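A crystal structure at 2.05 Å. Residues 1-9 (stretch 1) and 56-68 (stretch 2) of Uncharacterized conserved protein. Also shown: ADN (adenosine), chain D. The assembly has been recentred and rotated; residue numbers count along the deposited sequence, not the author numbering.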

# COMPACT_ATOMS: atom_id res chain seq x y z
N MSE A 1 14.89 -12.08 -7.52
CA MSE A 1 13.71 -11.44 -6.88
C MSE A 1 12.43 -11.68 -7.68
O MSE A 1 12.48 -12.05 -8.85
CB MSE A 1 13.96 -9.92 -6.73
CG MSE A 1 14.37 -9.18 -8.01
SE MSE A 1 14.89 -7.28 -7.77
CE MSE A 1 16.70 -7.54 -7.13
N ILE A 2 11.29 -11.49 -7.03
CA ILE A 2 9.99 -11.66 -7.66
C ILE A 2 9.27 -10.31 -7.76
O ILE A 2 9.10 -9.63 -6.75
CB ILE A 2 9.11 -12.65 -6.84
CG1 ILE A 2 9.61 -14.08 -7.02
CG2 ILE A 2 7.65 -12.55 -7.27
CD1 ILE A 2 8.92 -15.09 -6.10
N GLY A 3 8.88 -9.91 -8.97
CA GLY A 3 8.16 -8.66 -9.18
C GLY A 3 6.68 -9.02 -9.18
O GLY A 3 6.25 -9.81 -10.01
N PHE A 4 5.91 -8.42 -8.29
CA PHE A 4 4.49 -8.75 -8.10
C PHE A 4 3.53 -7.67 -8.63
O PHE A 4 3.57 -6.52 -8.18
CB PHE A 4 4.29 -8.99 -6.60
CG PHE A 4 3.09 -9.85 -6.23
CD1 PHE A 4 2.29 -10.45 -7.19
CD2 PHE A 4 2.78 -10.03 -4.88
CE1 PHE A 4 1.18 -11.23 -6.82
CE2 PHE A 4 1.67 -10.80 -4.48
CZ PHE A 4 0.87 -11.40 -5.47
N LEU A 5 2.67 -8.05 -9.58
CA LEU A 5 1.70 -7.12 -10.19
C LEU A 5 0.29 -7.74 -10.28
O LEU A 5 0.13 -8.83 -10.84
CB LEU A 5 2.21 -6.74 -11.59
CG LEU A 5 1.39 -5.85 -12.54
CD1 LEU A 5 1.05 -4.53 -11.89
CD2 LEU A 5 2.22 -5.59 -13.81
N THR A 6 -0.72 -7.06 -9.74
CA THR A 6 -2.10 -7.56 -9.77
C THR A 6 -3.13 -6.42 -9.74
O THR A 6 -2.77 -5.24 -9.66
CB THR A 6 -2.45 -8.45 -8.54
OG1 THR A 6 -2.70 -7.60 -7.41
CG2 THR A 6 -1.30 -9.42 -8.20
N ASP A 7 -4.41 -6.80 -9.78
CA ASP A 7 -5.52 -5.86 -9.70
C ASP A 7 -6.30 -6.20 -8.42
O ASP A 7 -7.47 -5.87 -8.30
CB ASP A 7 -6.43 -5.99 -10.93
CG ASP A 7 -7.07 -7.38 -11.05
OD1 ASP A 7 -6.53 -8.35 -10.47
OD2 ASP A 7 -8.10 -7.52 -11.75
N TRP A 8 -5.63 -6.86 -7.47
CA TRP A 8 -6.29 -7.29 -6.24
C TRP A 8 -6.55 -6.20 -5.20
O TRP A 8 -7.46 -6.33 -4.40
CB TRP A 8 -5.50 -8.42 -5.56
CG TRP A 8 -5.21 -9.61 -6.44
CD1 TRP A 8 -5.65 -9.84 -7.71
CD2 TRP A 8 -4.30 -10.67 -6.13
NE1 TRP A 8 -5.07 -10.98 -8.22
CE2 TRP A 8 -4.24 -11.51 -7.27
CE3 TRP A 8 -3.53 -11.00 -5.01
CZ2 TRP A 8 -3.43 -12.65 -7.32
CZ3 TRP A 8 -2.73 -12.14 -5.05
CH2 TRP A 8 -2.68 -12.95 -6.21
N GLY A 9 -5.75 -5.14 -5.22
CA GLY A 9 -5.92 -4.07 -4.25
C GLY A 9 -5.19 -4.40 -2.96
O GLY A 9 -5.01 -5.57 -2.63
N ASP A 56 13.40 -1.85 -15.11
CA ASP A 56 14.28 -1.59 -13.99
C ASP A 56 14.63 -2.81 -13.13
O ASP A 56 15.36 -2.69 -12.15
CB ASP A 56 13.70 -0.45 -13.14
CG ASP A 56 13.73 0.89 -13.87
OD1 ASP A 56 14.82 1.28 -14.32
OD2 ASP A 56 12.67 1.55 -14.01
N PHE A 57 14.10 -3.97 -13.49
CA PHE A 57 14.40 -5.21 -12.77
C PHE A 57 15.53 -5.90 -13.54
O PHE A 57 15.62 -5.78 -14.76
CB PHE A 57 13.17 -6.12 -12.71
CG PHE A 57 12.19 -5.76 -11.62
CD1 PHE A 57 12.16 -6.47 -10.43
CD2 PHE A 57 11.31 -4.69 -11.79
CE1 PHE A 57 11.26 -6.15 -9.42
CE2 PHE A 57 10.40 -4.35 -10.78
CZ PHE A 57 10.38 -5.08 -9.59
N PRO A 58 16.41 -6.62 -12.83
CA PRO A 58 17.53 -7.31 -13.49
C PRO A 58 17.15 -8.58 -14.23
O PRO A 58 16.03 -9.10 -14.08
CB PRO A 58 18.48 -7.58 -12.33
CG PRO A 58 17.52 -7.92 -11.22
CD PRO A 58 16.46 -6.82 -11.37
N PRO A 59 18.07 -9.11 -15.06
CA PRO A 59 17.76 -10.34 -15.78
C PRO A 59 17.57 -11.43 -14.73
O PRO A 59 18.10 -11.31 -13.63
CB PRO A 59 19.01 -10.57 -16.64
CG PRO A 59 20.09 -9.91 -15.84
CD PRO A 59 19.42 -8.63 -15.38
N SER A 60 16.80 -12.46 -15.07
CA SER A 60 16.51 -13.58 -14.17
C SER A 60 15.39 -13.30 -13.18
O SER A 60 15.04 -14.15 -12.37
CB SER A 60 17.76 -14.02 -13.40
OG SER A 60 18.68 -14.65 -14.28
N THR A 61 14.84 -12.09 -13.23
CA THR A 61 13.74 -11.73 -12.35
C THR A 61 12.53 -12.53 -12.79
O THR A 61 12.33 -12.73 -13.98
CB THR A 61 13.38 -10.23 -12.47
OG1 THR A 61 14.50 -9.41 -12.09
CG2 THR A 61 12.19 -9.90 -11.58
N VAL A 62 11.75 -12.99 -11.83
CA VAL A 62 10.52 -13.74 -12.11
C VAL A 62 9.36 -12.80 -11.77
O VAL A 62 9.26 -12.30 -10.66
CB VAL A 62 10.40 -15.00 -11.23
CG1 VAL A 62 9.03 -15.64 -11.45
CG2 VAL A 62 11.50 -16.01 -11.59
N PHE A 63 8.49 -12.55 -12.74
CA PHE A 63 7.35 -11.67 -12.54
C PHE A 63 6.05 -12.45 -12.33
O PHE A 63 5.70 -13.32 -13.13
CB PHE A 63 7.19 -10.73 -13.73
CG PHE A 63 8.30 -9.73 -13.87
CD1 PHE A 63 8.24 -8.50 -13.22
CD2 PHE A 63 9.42 -10.02 -14.66
CE1 PHE A 63 9.28 -7.56 -13.35
CE2 PHE A 63 10.47 -9.09 -14.79
CZ PHE A 63 10.39 -7.85 -14.13
N LEU A 64 5.35 -12.14 -11.24
CA LEU A 64 4.08 -12.79 -10.93
C LEU A 64 3.02 -11.77 -11.33
O LEU A 64 2.82 -10.78 -10.64
CB LEU A 64 4.01 -13.09 -9.44
CG LEU A 64 2.71 -13.65 -8.87
CD1 LEU A 64 2.26 -14.90 -9.62
CD2 LEU A 64 2.96 -13.97 -7.40
N VAL A 65 2.37 -12.00 -12.47
CA VAL A 65 1.39 -11.06 -12.99
C VAL A 65 -0.00 -11.67 -13.02
O VAL A 65 -0.29 -12.54 -13.84
CB VAL A 65 1.78 -10.63 -14.42
CG1 VAL A 65 0.89 -9.47 -14.88
CG2 VAL A 65 3.26 -10.24 -14.44
N VAL A 66 -0.87 -11.19 -12.13
CA VAL A 66 -2.21 -11.73 -12.05
C VAL A 66 -3.36 -10.73 -12.12
O VAL A 66 -3.80 -10.18 -11.10
CB VAL A 66 -2.38 -12.60 -10.77
CG1 VAL A 66 -3.72 -13.33 -10.81
CG2 VAL A 66 -1.25 -13.61 -10.66
N VAL A 67 -3.82 -10.49 -13.34
CA VAL A 67 -4.99 -9.65 -13.65
C VAL A 67 -5.65 -10.74 -14.48
O VAL A 67 -5.37 -10.91 -15.67
CB VAL A 67 -4.62 -8.44 -14.50
CG1 VAL A 67 -5.87 -7.61 -14.79
CG2 VAL A 67 -3.59 -7.59 -13.76
N ASP A 68 -6.53 -11.49 -13.83
CA ASP A 68 -7.11 -12.68 -14.44
C ASP A 68 -8.63 -12.82 -14.36
O ASP A 68 -9.14 -13.65 -13.61
CB ASP A 68 -6.38 -13.84 -13.75
CG ASP A 68 -6.66 -15.18 -14.37
OD1 ASP A 68 -7.09 -15.25 -15.54
OD2 ASP A 68 -6.41 -16.18 -13.65
O5' ADN D . -8.10 -14.90 -9.09
C5' ADN D . -7.79 -13.51 -9.06
C4' ADN D . -8.48 -12.80 -10.22
O4' ADN D . -9.93 -12.90 -10.15
C3' ADN D . -8.17 -11.29 -10.28
O3' ADN D . -7.01 -11.04 -11.08
C2' ADN D . -9.47 -10.69 -10.86
O2' ADN D . -9.24 -10.04 -12.12
C1' ADN D . -10.44 -11.87 -11.01
N9 ADN D . -11.79 -11.46 -10.60
C8 ADN D . -12.19 -11.14 -9.32
N7 ADN D . -13.45 -10.81 -9.31
C5 ADN D . -13.94 -10.90 -10.56
C6 ADN D . -15.22 -10.67 -11.15
N6 ADN D . -16.29 -10.26 -10.38
N1 ADN D . -15.35 -10.87 -12.49
C2 ADN D . -14.32 -11.26 -13.26
N3 ADN D . -13.11 -11.49 -12.74
C4 ADN D . -12.88 -11.32 -11.41

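How are the two backbones joined? Strands 2-6 and 62-66 run parallel, 15° apart, pairing I2 with V62 through T6 with V66. Stretch 1 bonds through alternate residues: M1 O accepts from V62 N (3.2 Å), G3 N donates to V62 O (3.0 Å), G3 O accepts from L64 N (2.8 Å), L5 N donates to L64 O (2.9 Å), and L5 O accepts from V66 N (2.9 Å).

Why does M1, a selenomethionine, cover the most surface? Its long side chain reaches the loop before the second strand, where SE lies 3.9 Å from F57 CD1 and 4.0 Å from P58 CD, a contact of polarizable selenium with carbon.

What does L64 gain beyond its backbone bonds? Its CD2 sits over one face of the F4 ring, 3.3 Å from F4 CE1, while its CB lies 4.3 Å from I2 CG2, so I2, F4 and L64 form a greasy patch on one face of the sheet. On the other face G3 leaves room for F63: an ideal CB on G3 would fall 2.8 Å from F63 CD1.

How do the loops after the strands meet adenosine? The ribose 2' and 3' hydroxyls donate to D7, O3' to OD1 and O2' to OD2 (each 2.8 Å), and D68 N donates to O3' (2.8 Å). The nucleoside thus bridges the two stretches.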